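Local atomic coordinates of probable molybdenum cofactor guanylyltransferase (Aquifex aeolicus, PDB entry 2E8B), a protein that probably transfers GMP from GTP to the molybdenum-bound molybdopterin cofactor, giving Mo-molybdopterin guanine dinucleotide and releasing diphosphate. Residues 26-29 with 30-34; 35-38 with 39-42; 151-155 with 156-160. One frame throughout, in Å; residues are numbered along the deposited sequence.

Contact 1: 26-29 with 30-34; sequences KRFG and EDKLL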
ATOM      1  N   LYS A  26     -13.517   6.569  -7.098  1.00 28.21           N
ATOM      2  CA  LYS A  26     -13.192   7.900  -7.590  1.00 25.76           C
ATOM      3  C   LYS A  26     -13.137   7.899  -9.116  1.00 23.33           C
ATOM      4  O   LYS A  26     -12.808   8.908  -9.732  1.00 18.69           O
ATOM      5  CB  LYS A  26     -11.845   8.363  -7.035  1.00 29.21           C
ATOM      6  CG  LYS A  26     -10.675   7.515  -7.487  1.00 34.45           C
ATOM      7  CD  LYS A  26      -9.351   8.179  -7.160  1.00 37.48           C
ATOM      8  CE  LYS A  26      -8.183   7.374  -7.709  1.00 39.00           C
ATOM      9  NZ  LYS A  26      -6.895   8.088  -7.517  1.00 41.56           N
ATOM     10  N   ARG A  27     -13.443   6.753  -9.718  1.00 22.14           N
ATOM     11  CA  ARG A  27     -13.446   6.626 -11.173  1.00 21.68           C
ATOM     12  C   ARG A  27     -14.866   6.884 -11.666  1.00 21.26           C
ATOM     13  O   ARG A  27     -15.818   6.286 -11.163  1.00 20.23           O
ATOM     14  CB  ARG A  27     -13.014   5.216 -11.586  1.00 22.13           C
ATOM     15  CG  ARG A  27     -13.132   4.943 -13.075  1.00 26.99           C
ATOM     16  CD  ARG A  27     -11.978   5.553 -13.850  1.00 30.14           C
ATOM     17  NE  ARG A  27     -12.075   5.286 -15.283  1.00 32.36           N
ATOM     18  CZ  ARG A  27     -11.045   5.345 -16.123  1.00 33.79           C
ATOM     19  NH1 ARG A  27      -9.835   5.657 -15.673  1.00 34.53           N
ATOM     20  NH2 ARG A  27     -11.222   5.098 -17.414  1.00 32.07           N
ATOM     21  N   PHE A  28     -15.015   7.767 -12.651  1.00 17.66           N
ATOM     22  CA  PHE A  28     -16.338   8.087 -13.170  1.00 19.26           C
ATOM     23  C   PHE A  28     -16.450   8.013 -14.691  1.00 18.44           C
ATOM     24  O   PHE A  28     -15.446   7.918 -15.394  1.00 17.66           O
ATOM     25  CB  PHE A  28     -16.750   9.474 -12.665  1.00 20.58           C
ATOM     26  CG  PHE A  28     -17.102   9.498 -11.202  1.00 21.73           C
ATOM     27  CD1 PHE A  28     -18.367   9.103 -10.771  1.00 23.42           C
ATOM     28  CD2 PHE A  28     -16.154   9.864 -10.248  1.00 23.06           C
ATOM     29  CE1 PHE A  28     -18.683   9.070  -9.416  1.00 24.37           C
ATOM     30  CE2 PHE A  28     -16.463   9.834  -8.890  1.00 23.79           C
ATOM     31  CZ  PHE A  28     -17.730   9.436  -8.475  1.00 24.60           C
ATOM     32  N   GLY A  29     -17.683   8.036 -15.190  1.00 17.90           N
ATOM     33  CA  GLY A  29     -17.899   7.971 -16.625  1.00 17.89           C
ATOM     34  C   GLY A  29     -18.710   6.754 -17.035  1.00 19.91           C
ATOM     35  O   GLY A  29     -19.044   5.917 -16.200  1.00 18.78           O
ATOM     36  N   GLU A  30     -19.029   6.654 -18.321  1.00 20.33           N
ATOM     37  CA  GLU A  30     -19.814   5.532 -18.831  1.00 24.55           C
ATOM     38  C   GLU A  30     -19.244   4.154 -18.516  1.00 25.01           C
ATOM     39  O   GLU A  30     -19.996   3.213 -18.247  1.00 26.89           O
ATOM     40  CB  GLU A  30     -19.989   5.643 -20.346  1.00 27.28           C
ATOM     41  CG  GLU A  30     -20.982   6.690 -20.785  1.00 33.54           C
ATOM     42  CD  GLU A  30     -21.340   6.565 -22.249  1.00 36.21           C
ATOM     43  OE1 GLU A  30     -20.709   5.744 -22.951  1.00 37.79           O
ATOM     44  OE2 GLU A  30     -22.253   7.289 -22.699  1.00 40.64           O
ATOM     45  N   ASP A  31     -17.921   4.030 -18.561  1.00 24.43           N
ATOM     46  CA  ASP A  31     -17.271   2.749 -18.303  1.00 25.81           C
ATOM     47  C   ASP A  31     -16.810   2.563 -16.864  1.00 23.80           C
ATOM     48  O   ASP A  31     -16.000   1.678 -16.587  1.00 22.94           O
ATOM     49  CB  ASP A  31     -16.058   2.580 -19.223  1.00 29.22           C
ATOM     50  CG  ASP A  31     -16.427   2.618 -20.691  1.00 32.86           C
ATOM     51  OD1 ASP A  31     -17.239   1.775 -21.123  1.00 35.86           O
ATOM     52  OD2 ASP A  31     -15.898   3.490 -21.414  1.00 34.99           O
ATOM     53  N   LYS A  32     -17.317   3.372 -15.941  1.00 22.46           N
ATOM     54  CA  LYS A  32     -16.876   3.236 -14.559  1.00 22.14           C
ATOM     55  C   LYS A  32     -17.148   1.851 -13.972  1.00 21.52           C
ATOM     56  O   LYS A  32     -16.299   1.304 -13.268  1.00 21.50           O
ATOM     57  CB  LYS A  32     -17.489   4.324 -13.671  1.00 22.90           C
ATOM     58  CG  LYS A  32     -18.995   4.300 -13.525  1.00 26.43           C
ATOM     59  CD  LYS A  32     -19.429   5.391 -12.553  1.00 30.53           C
ATOM     60  CE  LYS A  32     -20.935   5.584 -12.548  1.00 33.81           C
ATOM     61  NZ  LYS A  32     -21.365   6.614 -11.561  1.00 36.16           N
ATOM     62  N   LEU A  33     -18.305   1.263 -14.268  1.00 18.66           N
ATOM     63  CA  LEU A  33     -18.601  -0.060 -13.722  1.00 19.81           C
ATOM     64  C   LEU A  33     -17.558  -1.109 -14.123  1.00 18.87           C
ATOM     65  O   LEU A  33     -17.172  -1.948 -13.301  1.00 17.95           O
ATOM     66  CB  LEU A  33     -19.999  -0.526 -14.139  1.00 18.60           C
ATOM     67  CG  LEU A  33     -20.490  -1.779 -13.403  1.00 21.05           C
ATOM     68  CD1 LEU A  33     -20.524  -1.519 -11.900  1.00 21.21           C
ATOM     69  CD2 LEU A  33     -21.877  -2.164 -13.906  1.00 21.26           C
ATOM     70  N   LEU A  34     -17.094  -1.069 -15.372  1.00 18.39           N
ATOM     71  CA  LEU A  34     -16.082  -2.020 -15.837  1.00 18.33           C
ATOM     72  C   LEU A  34     -14.841  -1.949 -14.956  1.00 19.04           C
ATOM     73  O   LEU A  34     -14.249  -2.971 -14.608  1.00 19.43           O
ATOM     74  CB  LEU A  34     -15.665  -1.721 -17.281  1.00 21.84           C
ATOM     75  CG  LEU A  34     -16.352  -2.442 -18.440  1.00 25.45           C
ATOM     76  CD1 LEU A  34     -15.727  -1.970 -19.748  1.00 27.54           C
ATOM     77  CD2 LEU A  34     -16.190  -3.950 -18.290  1.00 25.68           C
TER
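K32 N donates to the carbonyl of G29 in the one hydrogen bond that crosses here, 3.1 Å from N to O of G29 and fairly straight at 160°. This bond closes a type I beta turn from G29 to K32, with E30 and D31 at its two corners, and it leads straight into the first turn of helix 32-51. D31 sits at the N-cap position, but its carboxylate makes no capping bond.

The van der Waals contacts gather round the same oxygen. With chi1 of K32 at 64°, CG lies between the backbone N and the carbonyl carbon, and this brings it to 3.1 Å from G29 O, a tight fit. From there the lysine runs out extended. Its CB also lies 3.6 Å from R27 O, so the root of the side chain packs on backbone from both R27 and G29.

This is the glycine-rich loop after strand 16-22 that carries the nucleotide signature of the MobA-like transferases, and K32 is a predicted GTP-binding residue. G29 adopts phi 119°; a CB there would clash with E30 N and jam against the carbonyl O of F28, so this backbone conformation is one for glycine.

Ring and charge contacts are looser. K32 NZ comes to 4.0 Å from CD1 of F28, at the ring's edge and near its plane; it does not sit over a face, and the two side chains cross obliquely. R27 NH2 and D31 OD2 stay 6.4 Å apart, opposite charges too far separated to pair. The guanidinium of R27 instead makes a cation-pi contact with Y35, one turn into the helix.

Contact 2: 35-38 with 39-42; sequences YEIK and GKKV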
ATOM      1  N   TYR A  35     -14.454  -0.731 -14.591  1.00 18.16           N
ATOM      2  CA  TYR A  35     -13.276  -0.534 -13.759  1.00 18.73           C
ATOM      3  C   TYR A  35     -13.512  -0.942 -12.308  1.00 17.31           C
ATOM      4  O   TYR A  35     -12.618  -1.474 -11.652  1.00 17.28           O
ATOM      5  CB  TYR A  35     -12.826   0.927 -13.843  1.00 21.18           C
ATOM      6  CG  TYR A  35     -12.235   1.275 -15.192  1.00 26.64           C
ATOM      7  CD1 TYR A  35     -10.920   0.931 -15.511  1.00 27.14           C
ATOM      8  CD2 TYR A  35     -13.006   1.899 -16.171  1.00 26.61           C
ATOM      9  CE1 TYR A  35     -10.389   1.199 -16.773  1.00 28.76           C
ATOM     10  CE2 TYR A  35     -12.486   2.170 -17.434  1.00 28.54           C
ATOM     11  CZ  TYR A  35     -11.179   1.818 -17.729  1.00 28.09           C
ATOM     12  OH  TYR A  35     -10.672   2.083 -18.981  1.00 31.47           O
ATOM     13  N   GLU A  36     -14.721  -0.707 -11.813  1.00 17.03           N
ATOM     14  CA  GLU A  36     -15.040  -1.060 -10.437  1.00 16.76           C
ATOM     15  C   GLU A  36     -15.087  -2.570 -10.260  1.00 16.32           C
ATOM     16  O   GLU A  36     -14.624  -3.097  -9.251  1.00 17.06           O
ATOM     17  CB  GLU A  36     -16.378  -0.438 -10.033  1.00 19.82           C
ATOM     18  CG  GLU A  36     -16.383   1.077 -10.162  1.00 25.07           C
ATOM     19  CD  GLU A  36     -17.741   1.689  -9.902  1.00 28.89           C
ATOM     20  OE1 GLU A  36     -18.736   1.185 -10.461  1.00 31.10           O
ATOM     21  OE2 GLU A  36     -17.810   2.685  -9.147  1.00 31.58           O
ATOM     22  N   ILE A  37     -15.649  -3.266 -11.243  1.00 15.36           N
ATOM     23  CA  ILE A  37     -15.746  -4.719 -11.174  1.00 16.37           C
ATOM     24  C   ILE A  37     -14.370  -5.348 -11.330  1.00 16.18           C
ATOM     25  O   ILE A  37     -13.992  -6.238 -10.566  1.00 16.91           O
ATOM     26  CB  ILE A  37     -16.706  -5.254 -12.255  1.00 16.77           C
ATOM     27  CG1 ILE A  37     -18.114  -4.716 -11.986  1.00 17.81           C
ATOM     28  CG2 ILE A  37     -16.699  -6.780 -12.269  1.00 17.03           C
ATOM     29  CD1 ILE A  37     -18.633  -4.997 -10.588  1.00 21.61           C
ATOM     30  N   LYS A  38     -13.617  -4.873 -12.317  1.00 16.92           N
ATOM     31  CA  LYS A  38     -12.272  -5.371 -12.555  1.00 17.81           C
ATOM     32  C   LYS A  38     -11.426  -5.065 -11.321  1.00 16.99           C
ATOM     33  O   LYS A  38     -10.566  -5.856 -10.929  1.00 16.83           O
ATOM     34  CB  LYS A  38     -11.678  -4.682 -13.787  1.00 22.12           C
ATOM     35  CG  LYS A  38     -10.271  -5.127 -14.176  1.00 27.07           C
ATOM     36  CD  LYS A  38     -10.225  -6.574 -14.647  1.00 28.82           C
ATOM     37  CE  LYS A  38     -10.178  -7.542 -13.479  1.00 31.88           C
ATOM     38  NZ  LYS A  38      -8.997  -7.285 -12.615  1.00 32.77           N
ATOM     39  N   GLY A  39     -11.698  -3.914 -10.708  1.00 16.09           N
ATOM     40  CA  GLY A  39     -10.971  -3.488  -9.525  1.00 15.42           C
ATOM     41  C   GLY A  39     -11.060  -4.446  -8.349  1.00 16.46           C
ATOM     42  O   GLY A  39     -10.147  -4.509  -7.525  1.00 16.15           O
ATOM     43  N   LYS A  40     -12.155  -5.194  -8.255  1.00 15.23           N
ATOM     44  CA  LYS A  40     -12.310  -6.150  -7.163  1.00 16.70           C
ATOM     45  C   LYS A  40     -11.378  -7.339  -7.366  1.00 16.33           C
ATOM     46  O   LYS A  40     -10.807  -7.853  -6.410  1.00 16.34           O
ATOM     47  CB  LYS A  40     -13.752  -6.651  -7.077  1.00 17.36           C
ATOM     48  CG  LYS A  40     -14.772  -5.589  -6.727  1.00 19.17           C
ATOM     49  CD  LYS A  40     -16.179  -6.157  -6.840  1.00 21.48           C
ATOM     50  CE  LYS A  40     -17.226  -5.053  -6.844  1.00 22.29           C
ATOM     51  NZ  LYS A  40     -18.587  -5.607  -7.102  1.00 22.16           N
ATOM     52  N   LYS A  41     -11.235  -7.780  -8.614  1.00 17.50           N
ATOM     53  CA  LYS A  41     -10.355  -8.901  -8.925  1.00 18.76           C
ATOM     54  C   LYS A  41      -8.917  -8.455  -8.708  1.00 17.39           C
ATOM     55  O   LYS A  41      -8.064  -9.234  -8.280  1.00 18.08           O
ATOM     56  CB  LYS A  41     -10.535  -9.338 -10.382  1.00 20.51           C
ATOM     57  CG  LYS A  41     -11.903  -9.918 -10.694  1.00 25.20           C
ATOM     58  CD  LYS A  41     -12.160 -11.193  -9.908  1.00 27.67           C
ATOM     59  CE  LYS A  41     -11.152 -12.285 -10.249  1.00 30.41           C
ATOM     60  NZ  LYS A  41     -11.485 -13.580  -9.587  1.00 31.36           N
ATOM     61  N   VAL A  42      -8.659  -7.190  -9.016  1.00 16.66           N
ATOM     62  CA  VAL A  42      -7.326  -6.632  -8.855  1.00 15.50           C
ATOM     63  C   VAL A  42      -6.891  -6.629  -7.389  1.00 14.85           C
ATOM     64  O   VAL A  42      -5.818  -7.136  -7.062  1.00 14.24           O
ATOM     65  CB  VAL A  42      -7.252  -5.194  -9.417  1.00 14.92           C
ATOM     66  CG1 VAL A  42      -5.907  -4.562  -9.064  1.00 16.46           C
ATOM     67  CG2 VAL A  42      -7.436  -5.217 -10.932  1.00 16.86           C
TER
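K38 reaches forward along helix 32-51 to touch K41 and V42. Its CB lies 3.2 Å from G39 N, simply the next peptide along. CG sets off anti to its own backbone nitrogen (chi1 -179°), on the side of the carbonyl carbon, and the chain then bends at each of the three following torsions. That folding lays CE 3.6 Å from CB of K41. The ammonium NZ ends against CG2 of V42, at a tight 3.1 Å, with CB of K41 also close by. The lysine crosses both neighbours at about a right angle.

On another side of the helix the extended chain of K40 brings its tip to the methyl end of I37, NZ of K40 lying 3.5 Å from CD1 of I37. The backbone beneath is mostly alpha-helical. G39 N donates to Y35 O, an approach so close that a CB on G39 would clash with that oxygen. V42 N donates to K38 O at 3.0 Å. K40 N shifts its main bond to I37 O, three residues back, keeping a weak one to E36 O.

This helix is the crossover of the beta-alpha-beta unit formed with strands 16-22 and 56-61. V42 faces inward and rests on P108.

In each of these meetings a lysine tip lies against aliphatic carbon. Polar partners lie outside the two segments: K41 NZ with E44, E36 OE2 with S25 OG. K38 NZ has R45, of like charge, close by. The main-chain bonds probably do most of the holding, with the alkyl parts of the lysines adding van der Waals contact; no salt bridge joins the two segments.

Contact 3: 151-155 with 156-160; sequences ERIKK and GDYRI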
ATOM      1  N   GLU A 151       0.711  14.982  12.403  1.00 24.12           N
ATOM      2  CA  GLU A 151       0.927  16.420  12.463  1.00 23.69           C
ATOM      3  C   GLU A 151       0.548  17.103  11.149  1.00 22.98           C
ATOM      4  O   GLU A 151      -0.162  18.109  11.141  1.00 20.69           O
ATOM      5  CB  GLU A 151       2.395  16.696  12.784  1.00 28.33           C
ATOM      6  CG  GLU A 151       2.763  18.159  12.906  1.00 32.47           C
ATOM      7  CD  GLU A 151       4.221  18.338  13.273  1.00 35.95           C
ATOM      8  OE1 GLU A 151       4.647  17.757  14.294  1.00 38.57           O
ATOM      9  OE2 GLU A 151       4.943  19.053  12.548  1.00 38.34           O
ATOM     10  N   ARG A 152       1.024  16.554  10.035  1.00 19.78           N
ATOM     11  CA  ARG A 152       0.727  17.134   8.731  1.00 19.25           C
ATOM     12  C   ARG A 152      -0.758  17.025   8.373  1.00 18.97           C
ATOM     13  O   ARG A 152      -1.339  17.969   7.842  1.00 17.11           O
ATOM     14  CB  ARG A 152       1.589  16.469   7.652  1.00 18.48           C
ATOM     15  CG  ARG A 152       3.093  16.635   7.871  1.00 18.02           C
ATOM     16  CD  ARG A 152       3.880  16.245   6.627  1.00 20.34           C
ATOM     17  NE  ARG A 152       3.746  17.247   5.572  1.00 20.99           N
ATOM     18  CZ  ARG A 152       4.446  18.374   5.521  1.00 22.63           C
ATOM     19  NH1 ARG A 152       5.340  18.644   6.466  1.00 25.12           N
ATOM     20  NH2 ARG A 152       4.251  19.234   4.535  1.00 24.54           N
ATOM     21  N   ILE A 153      -1.375  15.881   8.659  1.00 18.44           N
ATOM     22  CA  ILE A 153      -2.794  15.717   8.356  1.00 17.83           C
ATOM     23  C   ILE A 153      -3.574  16.734   9.189  1.00 19.86           C
ATOM     24  O   ILE A 153      -4.484  17.400   8.695  1.00 19.74           O
ATOM     25  CB  ILE A 153      -3.287  14.288   8.685  1.00 19.06           C
ATOM     26  CG1 ILE A 153      -2.575  13.277   7.777  1.00 18.90           C
ATOM     27  CG2 ILE A 153      -4.795  14.194   8.488  1.00 18.89           C
ATOM     28  CD1 ILE A 153      -3.007  11.841   7.980  1.00 18.30           C
ATOM     29  N   LYS A 154      -3.195  16.858  10.456  1.00 19.46           N
ATOM     30  CA  LYS A 154      -3.844  17.801  11.360  1.00 22.35           C
ATOM     31  C   LYS A 154      -3.732  19.217  10.795  1.00 21.16           C
ATOM     32  O   LYS A 154      -4.674  20.009  10.889  1.00 21.59           O
ATOM     33  CB  LYS A 154      -3.189  17.720  12.747  1.00 22.01           C
ATOM     34  CG  LYS A 154      -3.874  18.544  13.833  1.00 28.11           C
ATOM     35  CD  LYS A 154      -3.524  20.018  13.734  1.00 32.66           C
ATOM     36  CE  LYS A 154      -2.055  20.254  14.046  1.00 35.13           C
ATOM     37  NZ  LYS A 154      -1.711  19.795  15.420  1.00 36.74           N
ATOM     38  N   LYS A 155      -2.588  19.531  10.194  1.00 22.72           N
ATOM     39  CA  LYS A 155      -2.375  20.855   9.620  1.00 23.39           C
ATOM     40  C   LYS A 155      -2.998  20.992   8.236  1.00 22.51           C
ATOM     41  O   LYS A 155      -2.898  22.044   7.601  1.00 23.28           O
ATOM     42  CB  LYS A 155      -0.882  21.179   9.562  1.00 24.19           C
ATOM     43  CG  LYS A 155      -0.250  21.388  10.935  1.00 28.29           C
ATOM     44  CD  LYS A 155       1.239  21.651  10.820  1.00 31.44           C
ATOM     45  CE  LYS A 155       1.881  21.866  12.182  1.00 33.95           C
ATOM     46  NZ  LYS A 155       3.348  22.100  12.056  1.00 36.26           N
ATOM     47  N   GLY A 156      -3.625  19.918   7.765  1.00 23.04           N
ATOM     48  CA  GLY A 156      -4.302  19.954   6.479  1.00 20.52           C
ATOM     49  C   GLY A 156      -3.519  19.627   5.221  1.00 19.07           C
ATOM     50  O   GLY A 156      -4.071  19.708   4.124  1.00 18.07           O
ATOM     51  N   ASP A 157      -2.248  19.267   5.361  1.00 16.23           N
ATOM     52  CA  ASP A 157      -1.421  18.932   4.201  1.00 13.98           C
ATOM     53  C   ASP A 157      -1.490  17.422   3.994  1.00 14.91           C
ATOM     54  O   ASP A 157      -0.835  16.660   4.704  1.00 12.64           O
ATOM     55  CB  ASP A 157       0.029  19.361   4.445  1.00 15.68           C
ATOM     56  CG  ASP A 157       0.887  19.303   3.184  1.00 14.57           C
ATOM     57  OD1 ASP A 157       0.451  18.709   2.169  1.00 16.33           O
ATOM     58  OD2 ASP A 157       2.009  19.849   3.218  1.00 16.76           O
ATOM     59  N   TYR A 158      -2.288  17.002   3.017  1.00 14.01           N
ATOM     60  CA  TYR A 158      -2.475  15.584   2.723  1.00 14.21           C
ATOM     61  C   TYR A 158      -1.501  15.037   1.688  1.00 13.42           C
ATOM     62  O   TYR A 158      -1.594  13.871   1.303  1.00 13.90           O
ATOM     63  CB  TYR A 158      -3.900  15.347   2.216  1.00 13.78           C
ATOM     64  CG  TYR A 158      -4.995  15.494   3.255  1.00 13.36           C
ATOM     65  CD1 TYR A 158      -4.769  16.150   4.468  1.00 14.01           C
ATOM     66  CD2 TYR A 158      -6.274  14.994   3.003  1.00 15.49           C
ATOM     67  CE1 TYR A 158      -5.798  16.301   5.405  1.00 17.16           C
ATOM     68  CE2 TYR A 158      -7.301  15.143   3.924  1.00 16.38           C
ATOM     69  CZ  TYR A 158      -7.057  15.796   5.121  1.00 16.27           C
ATOM     70  OH  TYR A 158      -8.083  15.956   6.023  1.00 17.82           O
ATOM     71  N   ARG A 159      -0.571  15.865   1.225  1.00 13.77           N
ATOM     72  CA  ARG A 159       0.380  15.407   0.220  1.00 14.39           C
ATOM     73  C   ARG A 159       1.401  14.428   0.783  1.00 14.20           C
ATOM     74  O   ARG A 159       2.159  14.772   1.688  1.00 14.61           O
ATOM     75  CB  ARG A 159       1.120  16.598  -0.380  1.00 15.62           C
ATOM     76  CG  ARG A 159       0.221  17.621  -1.039  1.00 15.69           C
ATOM     77  CD  ARG A 159       1.039  18.833  -1.442  1.00 18.47           C
ATOM     78  NE  ARG A 159       1.569  19.524  -0.268  1.00 16.64           N
ATOM     79  CZ  ARG A 159       2.502  20.470  -0.319  1.00 17.48           C
ATOM     80  NH1 ARG A 159       3.015  20.835  -1.488  1.00 17.88           N
ATOM     81  NH2 ARG A 159       2.908  21.065   0.799  1.00 15.41           N
ATOM     82  N   ILE A 160       1.424  13.206   0.257  1.00 14.39           N
ATOM     83  CA  ILE A 160       2.405  12.235   0.730  1.00 13.72           C
ATOM     84  C   ILE A 160       3.783  12.654   0.218  1.00 12.38           C
ATOM     85  O   ILE A 160       4.804  12.337   0.831  1.00 13.89           O
ATOM     86  CB  ILE A 160       2.065  10.804   0.262  1.00 14.86           C
ATOM     87  CG1 ILE A 160       0.760  10.349   0.931  1.00 15.35           C
ATOM     88  CG2 ILE A 160       3.188   9.843   0.647  1.00 13.70           C
ATOM     89  CD1 ILE A 160       0.289   8.967   0.494  1.00 16.37           C
TER
HETATM   90  O   HOH W   1       1.821  16.106   4.072  1.00 15.89           O
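R152 runs alongside D157, and its NH2 meets OD2 of D157 in a salt bridge of 2.7 Å. A bend at chi3 (73°) turns the guanidinium of R152 to the aspartate. The arginine comes from above the carboxylate plane, and the two flat groups are turned 59° against each other. R159 grips the same carboxylate side-on, R159 NE to D157 OD1 at 2.8 Å and R159 NH2 to D157 OD2 at 2.9 Å. The two arginine NH2 groups reach OD2 from opposite faces, so one carboxylate holds two like charges 4.4 Å apart (R152 NH2 to R159 NH2). D157 OD1 also accepts from R159 N, an Asx turn that leads to R159, the residue at the N-cap position of helix 160-167. A water bridges R152 NE to D157 O and R159 O. Losing the carboxylate to an alanine here would probably leave R159 without this counter-charge and the two guanidiniums close together unshielded, though R152 would still have D166.

G156 ends helix 146-154 in a Schellman motif. Its phi of 88° would jam a CB against K155 O; its N donates to I153 O at 2.8 Å, and D157 N donates to R152 O at 2.9 Å.

The corner thus joins helix 146-154 to helix 160-167, where R152 also pairs with D166. I153 CG2 meets CE1 of Y158, and both side chains lie on I85 of helix 84-94, while the Y158 hydroxyl bonds to E81.

Along the chain the three contacts come in series, all within the MobA-like NTP transferase domain. Contacts 1 and 2 are consecutive on helix 32-51: the first enters it from the loop after strand 16-22, the second follows in the next turns. Their centres are 11 Å apart, and they touch where R27 meets Y35. Contact 3 has its centre 29 Å from each of the others; its nearest atoms stay about 11 Å from contact 1 and about 18 Å from contact 2. Contact 1 holds K32, predicted to bind GTP, and the V42 side chain of contact 2 is about 5 Å from that of D106, predicted to bind magnesium. Contact 3 forms a helix-to-helix corner, its I153 side chain about 9 Å from that of D77, also predicted to bind GTP.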